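Local coordinates for protein FACT complex subunit (Chaetomium thermophilum var. thermophilum, PDB 4KHB) that forms, as the Spt16 dimerisation domain, a heterodimer with the Pob3 N-terminal region within FACT, the essential chaperone that recognises histones H2A-H2B, at the interface of chains A and B. Coordinates in Å, arbitrary orientation; residue numbers count along the deposited sequence, not the author numbering. Chains: chain A, Uncharacterized protein SPT16D; chain B, Uncharacterized protein POB3N.

Contact 1: the interface of chains A and B. Residues chain A 71, 90-93; chain B 109-110, 122, 184.
A:Phe92 lies between B:Trp110 and B:Tyr184, with main-chain bonds to B:Tyr184 and its ring under the CB of B:Trp110. On the tightly packed side, this CB sits over one face of the A:Phe92 ring, displaced toward the rim, with CE2 of the phenylalanine 3.5 Å from the CB of B:Trp110. The two side chains run alongside each other in the same direction, but it is the tryptophan methylene, not the indole, that rides on the ring. Next to it, CG2 of A:Val93 stands over the centre of the B:Phe122 ring, 3.8 Å from CZ. With CG1 anti to the backbone N (chi1 -178°), CG2 is anti to the carbonyl carbon and beside N, which turns it toward B:Phe122.

Main-chain bonds tie the start of A strand 91-100 to the poorly ordered B:Tyr184 on one flank and to the loop residue B:Asn109 on the other. The N of A:Phe92 donates to the O of B:Tyr184, and the N of B:Tyr184 returns a 2.8 Å bond to the O of A:Phe92, while the N of A:Val93 donates to the O of B:Asn109 at 2.9 Å. The B:Asn109 side chain, with CG set between backbone N and carbonyl carbon (chi1 72°), brings its amide nitrogen ND2 to the edge of the A:Phe92 ring. There ND2 serves two carbonyls: a nearly straight bond to the O of A:Leu71 (3.2 Å), approached from above the carbonyl plane, and a longer one to the O of A:Val93 (3.3 Å). These two carbonyls probably set the orientation of the amide.

The looser parts lie apart. At the A:Leu71 border a water spans its O and OD1 of B:Asn109 (2.7 Å), giving OD1 a partner. On the other flank, the B:Tyr184 side chain lies alongside A:Phe92, CB near CB (4.1 Å), its ring only loosely placed.

In the fold, the start of A strand 91-100 runs antiparallel to the end of B strand 177-184 and, on its other flank, bridges to B:Trp110, thereby entering between elements of the partner.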
ATOM      1  N   LEU A  71      -8.352  -4.352  16.149  1.00 15.30           N
ATOM      2  CA  LEU A  71      -9.425  -5.145  16.740  1.00 16.72           C
ATOM      3  C   LEU A  71      -9.907  -6.217  15.769  1.00 15.73           C
ATOM      4  O   LEU A  71     -10.276  -5.923  14.629  1.00 15.39           O
ATOM      5  CB  LEU A  71     -10.583  -4.245  17.178  1.00 14.70           C
ATOM      6  CG  LEU A  71     -10.221  -3.254  18.286  1.00 16.05           C
ATOM      7  CD1 LEU A  71     -11.256  -2.149  18.412  1.00 11.81           C
ATOM      8  CD2 LEU A  71     -10.059  -3.989  19.603  1.00 16.77           C
ATOM      9  N   ALA A  90     -15.097 -12.922   7.379  1.00 14.69           N
ATOM     10  CA  ALA A  90     -14.195 -11.821   7.058  1.00 13.94           C
ATOM     11  C   ALA A  90     -12.755 -12.082   7.485  1.00 12.31           C
ATOM     12  O   ALA A  90     -12.499 -12.645   8.552  1.00 12.15           O
ATOM     13  CB  ALA A  90     -14.697 -10.528   7.676  1.00 11.19           C
ATOM     14  N   HIS A  91     -11.818 -11.662   6.645  1.00 13.38           N
ATOM     15  CA  HIS A  91     -10.412 -11.659   7.013  1.00 13.48           C
ATOM     16  C   HIS A  91     -10.120 -10.314   7.664  1.00  9.74           C
ATOM     17  O   HIS A  91     -10.732  -9.307   7.307  1.00 10.87           O
ATOM     18  CB  HIS A  91      -9.534 -11.856   5.774  1.00  8.72           C
ATOM     19  CG  HIS A  91      -9.846 -13.098   4.996  1.00 13.04           C
ATOM     20  ND1 HIS A  91      -9.193 -13.428   3.827  1.00 16.10           N
ATOM     21  CD2 HIS A  91     -10.731 -14.101   5.223  1.00 14.41           C
ATOM     22  CE1 HIS A  91      -9.666 -14.570   3.364  1.00 10.65           C
ATOM     23  NE2 HIS A  91     -10.600 -15.000   4.194  1.00 11.31           N
ATOM     24  N   PHE A  92      -9.185 -10.285   8.609  1.00  7.20           N
ATOM     25  CA  PHE A  92      -8.852  -9.046   9.305  1.00  8.36           C
ATOM     26  C   PHE A  92      -7.362  -8.746   9.195  1.00 13.80           C
ATOM     27  O   PHE A  92      -6.542  -9.666   9.126  1.00 12.27           O
ATOM     28  CB  PHE A  92      -9.237  -9.142  10.789  1.00 16.02           C
ATOM     29  CG  PHE A  92     -10.710  -8.974  11.059  1.00 12.83           C
ATOM     30  CD1 PHE A  92     -11.615  -9.988  10.770  1.00 11.75           C
ATOM     31  CD2 PHE A  92     -11.182  -7.801  11.639  1.00  9.58           C
ATOM     32  CE1 PHE A  92     -12.970  -9.824  11.034  1.00 12.23           C
ATOM     33  CE2 PHE A  92     -12.531  -7.633  11.908  1.00 16.35           C
ATOM     34  CZ  PHE A  92     -13.425  -8.645  11.605  1.00 12.46           C
ATOM     35  N   VAL A  93      -7.011  -7.464   9.174  1.00  8.76           N
ATOM     36  CA  VAL A  93      -5.634  -7.062   9.422  1.00  9.67           C
ATOM     37  C   VAL A  93      -5.494  -7.060  10.938  1.00 11.45           C
ATOM     38  O   VAL A  93      -6.231  -6.344  11.618  1.00 14.15           O
ATOM     39  CB  VAL A  93      -5.332  -5.654   8.857  1.00 10.98           C
ATOM     40  CG1 VAL A  93      -3.877  -5.277   9.093  1.00 10.86           C
ATOM     41  CG2 VAL A  93      -5.664  -5.586   7.376  1.00  4.54           C
TER
ATOM     42  N   ASN B 109     -10.572  -2.502   8.512  1.00  8.38           N
ATOM     43  CA  ASN B 109      -9.520  -3.511   8.597  1.00  9.83           C
ATOM     44  C   ASN B 109     -10.055  -4.926   8.404  1.00  9.63           C
ATOM     45  O   ASN B 109      -9.370  -5.904   8.720  1.00  6.98           O
ATOM     46  CB  ASN B 109      -8.763  -3.409   9.926  1.00  7.15           C
ATOM     47  CG  ASN B 109      -9.592  -3.882  11.109  1.00 10.02           C
ATOM     48  OD1 ASN B 109     -10.781  -3.576  11.210  1.00  7.61           O
ATOM     49  ND2 ASN B 109      -8.968  -4.634  12.008  1.00 12.22           N
ATOM     50  N   TRP B 110     -11.279  -5.035   7.890  1.00  7.18           N
ATOM     51  CA  TRP B 110     -11.850  -6.347   7.592  1.00  7.69           C
ATOM     52  C   TRP B 110     -12.317  -6.473   6.144  1.00  8.39           C
ATOM     53  O   TRP B 110     -12.756  -5.493   5.533  1.00  5.97           O
ATOM     54  CB  TRP B 110     -12.981  -6.710   8.564  1.00  8.39           C
ATOM     55  CG  TRP B 110     -14.226  -5.882   8.445  1.00 12.62           C
ATOM     56  CD1 TRP B 110     -15.351  -6.193   7.735  1.00  9.98           C
ATOM     57  CD2 TRP B 110     -14.498  -4.631   9.086  1.00 12.14           C
ATOM     58  NE1 TRP B 110     -16.295  -5.204   7.878  1.00  9.54           N
ATOM     59  CE2 TRP B 110     -15.791  -4.226   8.713  1.00 12.07           C
ATOM     60  CE3 TRP B 110     -13.761  -3.799   9.943  1.00  9.58           C
ATOM     61  CZ2 TRP B 110     -16.374  -3.041   9.155  1.00  9.68           C
ATOM     62  CZ3 TRP B 110     -14.336  -2.620  10.383  1.00  8.90           C
ATOM     63  CH2 TRP B 110     -15.626  -2.250   9.988  1.00 11.23           C
ATOM     64  N   PHE B 122      -5.542  -6.935  -0.155  1.00  6.13           N
ATOM     65  CA  PHE B 122      -6.577  -6.897   0.870  1.00  6.40           C
ATOM     66  C   PHE B 122      -7.747  -6.045   0.390  1.00  8.56           C
ATOM     67  O   PHE B 122      -7.629  -4.822   0.261  1.00  9.51           O
ATOM     68  CB  PHE B 122      -6.029  -6.371   2.199  1.00  3.23           C
ATOM     69  CG  PHE B 122      -6.958  -6.585   3.360  1.00  5.08           C
ATOM     70  CD1 PHE B 122      -7.054  -7.832   3.963  1.00  5.54           C
ATOM     71  CD2 PHE B 122      -7.735  -5.543   3.847  1.00  4.51           C
ATOM     72  CE1 PHE B 122      -7.910  -8.037   5.031  1.00 10.07           C
ATOM     73  CE2 PHE B 122      -8.593  -5.739   4.914  1.00  6.56           C
ATOM     74  CZ  PHE B 122      -8.680  -6.989   5.508  1.00  7.25           C
ATOM     75  N   TYR B 184      -5.571 -12.092  10.110  1.00 13.13           N
ATOM     76  CA  TYR B 184      -6.400 -13.147  10.669  1.00 15.43           C
ATOM     77  C   TYR B 184      -7.267 -13.705   9.555  1.00 19.23           C
ATOM     78  O   TYR B 184      -8.159 -13.020   9.048  1.00 15.65           O
ATOM     79  CB  TYR B 184      -7.264 -12.622  11.817  1.00 18.32           C
ATOM     80  CG  TYR B 184      -8.281 -13.626  12.298  1.00 22.72           C
ATOM     81  CD1 TYR B 184      -7.894 -14.712  13.070  1.00 35.65           C
ATOM     82  CD2 TYR B 184      -9.631 -13.476  12.007  1.00 26.65           C
ATOM     83  CE1 TYR B 184      -8.813 -15.635  13.513  1.00 34.15           C
ATOM     84  CE2 TYR B 184     -10.560 -14.391  12.451  1.00 31.32           C
ATOM     85  CZ  TYR B 184     -10.145 -15.469  13.205  1.00 35.19           C
ATOM     86  OH  TYR B 184     -11.063 -16.388  13.652  1.00 36.84           O
TER
HETATM   87  O   HOH W   1     -11.976  -3.909  13.554  1.00  9.67           O

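Contact 2: the interface of chains A and B. Residues chain A 40-41, 45, 47, 93; chain B 129-131, 178.
B:Phe130 projects into a group of apolar side chains from chain A, and its ring sets the arrangement of the contact. One face receives A:Ile40, whose CD1 stands 4.0 Å from CG of the phenylalanine, displaced toward the rim. The isoleucine passes at a slant to the aromatic side chain, and its other branch, CG2, meets CD1 of B:Phe130 at 4.0 Å. A:Val45 comes in at about a right angle and works at the root of the ring: its CG2 lies 3.7 Å from CB of B:Phe130 and also faces the carbonyl O of B:Ala129. At the far end, CG2 of A:Val93 touches CZ at 4.1 Å, and the tip of A:Phe47, CZ, comes over the rim of the B:Phe130 ring near CE2, on the same side as A:Ile40 CD1, the two aromatic side chains crossing at about a right angle.

With CG between the backbone N and the carbonyl carbon (chi1 60°), B:Phe130 carries its ring across from its own strand to these partners. An alanine here would probably leave A:Ile40 CD1 without the face it rests on and open a gap toward A:Val93 and A:Phe47.

No direct polar bond crosses this patch. Along its border a water takes the place of one, 2.7 Å from the O of A:Ile40 and in line with the backbone N of B:Glu131 (172° at H), so that two main-chain groups are joined beside the apolar packing. A:Met41, its CG anti to the carbonyl carbon (chi1 -62°), lays that CG 3.5 Å from the O of B:Glu131, while B:Leu178 faces A:Ile40 more distantly through its CD2 branch.

In the fold, A strands 35-40 and 43-48, with the turn that holds A:Met41 between them, lie against the beginning of B strand 130-133; A strand 91-100 brings A:Val93 to the far end of the ring, and B strand 177-184 contributes B:Leu178 at the margin.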
ATOM      1  N   ILE A  40       1.847   2.124   2.695  1.00 13.28           N
ATOM      2  CA  ILE A  40       2.051   0.733   2.313  1.00 12.02           C
ATOM      3  C   ILE A  40       2.318   0.600   0.817  1.00 10.52           C
ATOM      4  O   ILE A  40       1.410   0.757  -0.007  1.00 12.66           O
ATOM      5  CB  ILE A  40       0.842  -0.145   2.708  1.00 10.49           C
ATOM      6  CG1 ILE A  40       0.566  -0.025   4.210  1.00 10.78           C
ATOM      7  CG2 ILE A  40       1.084  -1.603   2.340  1.00  6.61           C
ATOM      8  CD1 ILE A  40      -0.682  -0.756   4.679  1.00  7.18           C
ATOM      9  N   MET A  41       3.576   0.312   0.485  1.00 12.34           N
ATOM     10  CA  MET A  41       4.009   0.079  -0.892  1.00 10.97           C
ATOM     11  C   MET A  41       3.680   1.237  -1.829  1.00 15.93           C
ATOM     12  O   MET A  41       3.255   1.030  -2.970  1.00 14.47           O
ATOM     13  CB  MET A  41       3.428  -1.234  -1.422  1.00  9.35           C
ATOM     14  CG  MET A  41       3.905  -2.452  -0.642  1.00 11.97           C
ATOM     15  SD  MET A  41       5.671  -2.759  -0.852  1.00 18.97           S
ATOM     16  CE  MET A  41       6.059  -3.659   0.654  1.00  5.29           C
ATOM     17  N   VAL A  45      -2.576   4.467   3.179  1.00  8.39           N
ATOM     18  CA  VAL A  45      -3.729   3.659   3.555  1.00  8.65           C
ATOM     19  C   VAL A  45      -4.325   4.108   4.882  1.00  9.04           C
ATOM     20  O   VAL A  45      -3.655   4.074   5.915  1.00  7.77           O
ATOM     21  CB  VAL A  45      -3.370   2.166   3.632  1.00  9.30           C
ATOM     22  CG1 VAL A  45      -4.609   1.343   3.944  1.00  5.80           C
ATOM     23  CG2 VAL A  45      -2.739   1.708   2.327  1.00 13.17           C
ATOM     24  N   PHE A  47      -6.628   4.015   8.246  1.00  9.70           N
ATOM     25  CA  PHE A  47      -7.227   3.095   9.204  1.00 12.07           C
ATOM     26  C   PHE A  47      -7.928   3.907  10.284  1.00 10.53           C
ATOM     27  O   PHE A  47      -7.312   4.744  10.949  1.00 10.81           O
ATOM     28  CB  PHE A  47      -6.169   2.172   9.814  1.00  9.95           C
ATOM     29  CG  PHE A  47      -5.650   1.128   8.863  1.00 13.27           C
ATOM     30  CD1 PHE A  47      -6.349  -0.058   8.668  1.00 10.86           C
ATOM     31  CD2 PHE A  47      -4.467   1.327   8.165  1.00 10.32           C
ATOM     32  CE1 PHE A  47      -5.875  -1.028   7.794  1.00 10.99           C
ATOM     33  CE2 PHE A  47      -3.987   0.361   7.291  1.00  7.83           C
ATOM     34  CZ  PHE A  47      -4.693  -0.816   7.104  1.00  9.77           C
ATOM     35  N   VAL A  93      -7.011  -7.464   9.174  1.00  8.76           N
ATOM     36  CA  VAL A  93      -5.634  -7.062   9.422  1.00  9.67           C
ATOM     37  C   VAL A  93      -5.494  -7.060  10.938  1.00 11.45           C
ATOM     38  O   VAL A  93      -6.231  -6.344  11.618  1.00 14.15           O
ATOM     39  CB  VAL A  93      -5.332  -5.654   8.857  1.00 10.98           C
ATOM     40  CG1 VAL A  93      -3.877  -5.277   9.093  1.00 10.86           C
ATOM     41  CG2 VAL A  93      -5.664  -5.586   7.376  1.00  4.54           C
TER
ATOM     42  N   ALA B 129      -7.711  -2.061  -0.488  1.00  9.30           N
ATOM     43  CA  ALA B 129      -7.211  -1.072   0.455  1.00 11.91           C
ATOM     44  C   ALA B 129      -5.710  -0.916   0.248  1.00  7.08           C
ATOM     45  O   ALA B 129      -5.181   0.199   0.259  1.00 11.04           O
ATOM     46  CB  ALA B 129      -7.511  -1.491   1.886  1.00  4.98           C
ATOM     47  N   PHE B 130      -5.034  -2.049   0.063  1.00  6.90           N
ATOM     48  CA  PHE B 130      -3.602  -2.064  -0.233  1.00 13.54           C
ATOM     49  C   PHE B 130      -3.150  -3.352  -0.928  1.00 11.82           C
ATOM     50  O   PHE B 130      -3.855  -4.363  -0.906  1.00 10.77           O
ATOM     51  CB  PHE B 130      -2.779  -1.808   1.030  1.00  9.32           C
ATOM     52  CG  PHE B 130      -2.986  -2.828   2.113  1.00  8.82           C
ATOM     53  CD1 PHE B 130      -2.139  -3.922   2.227  1.00  8.13           C
ATOM     54  CD2 PHE B 130      -4.015  -2.679   3.033  1.00  7.50           C
ATOM     55  CE1 PHE B 130      -2.321  -4.856   3.233  1.00 10.22           C
ATOM     56  CE2 PHE B 130      -4.205  -3.606   4.040  1.00  4.16           C
ATOM     57  CZ  PHE B 130      -3.356  -4.698   4.141  1.00  4.89           C
ATOM     58  N   GLU B 131      -1.969  -3.307  -1.540  1.00 10.23           N
ATOM     59  CA  GLU B 131      -1.428  -4.454  -2.262  1.00 13.71           C
ATOM     60  C   GLU B 131       0.018  -4.710  -1.850  1.00 12.86           C
ATOM     61  O   GLU B 131       0.789  -3.766  -1.653  1.00 14.94           O
ATOM     62  CB  GLU B 131      -1.489  -4.207  -3.773  1.00 12.71           C
ATOM     63  CG  GLU B 131      -2.886  -3.978  -4.324  1.00 21.29           C
ATOM     64  CD  GLU B 131      -3.149  -2.518  -4.629  1.00 22.36           C
ATOM     65  OE1 GLU B 131      -2.408  -1.662  -4.102  1.00 24.38           O
ATOM     66  OE2 GLU B 131      -4.089  -2.227  -5.396  1.00 27.82           O
ATOM     67  N   LEU B 178       8.211  -0.605   6.381  1.00 15.28           N
ATOM     68  CA  LEU B 178       7.298  -1.678   6.747  1.00 16.12           C
ATOM     69  C   LEU B 178       8.096  -2.923   7.116  1.00 13.53           C
ATOM     70  O   LEU B 178       8.970  -3.361   6.361  1.00 10.94           O
ATOM     71  CB  LEU B 178       6.320  -1.975   5.606  1.00 13.95           C
ATOM     72  CG  LEU B 178       5.220  -2.994   5.905  1.00 13.95           C
ATOM     73  CD1 LEU B 178       4.380  -2.526   7.079  1.00 14.60           C
ATOM     74  CD2 LEU B 178       4.337  -3.202   4.682  1.00 13.28           C
TER
HETATM   75  O   HOH W   2      -0.543  -0.529  -1.389  1.00 18.50           O

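The centres of the C-alpha atoms of contact 1 and contact 2 lie about 12 Å apart, and A:Val93 takes part in both, since its CG2 methyl touches both B:Phe122 and B:Phe130, over the face of the first and at the far end of the second. A strand 91-100 and B strand 177-184 also contribute to each, the latter with opposite ends. The two patches differ in character: contact 1 extends strands across the chains by backbone pairing, whereas contact 2 buries side chains with water at its border. Sharing A:Val93, they are probably parts of one surface that fixes the relative placement of the Spt16 and Pob3 domains.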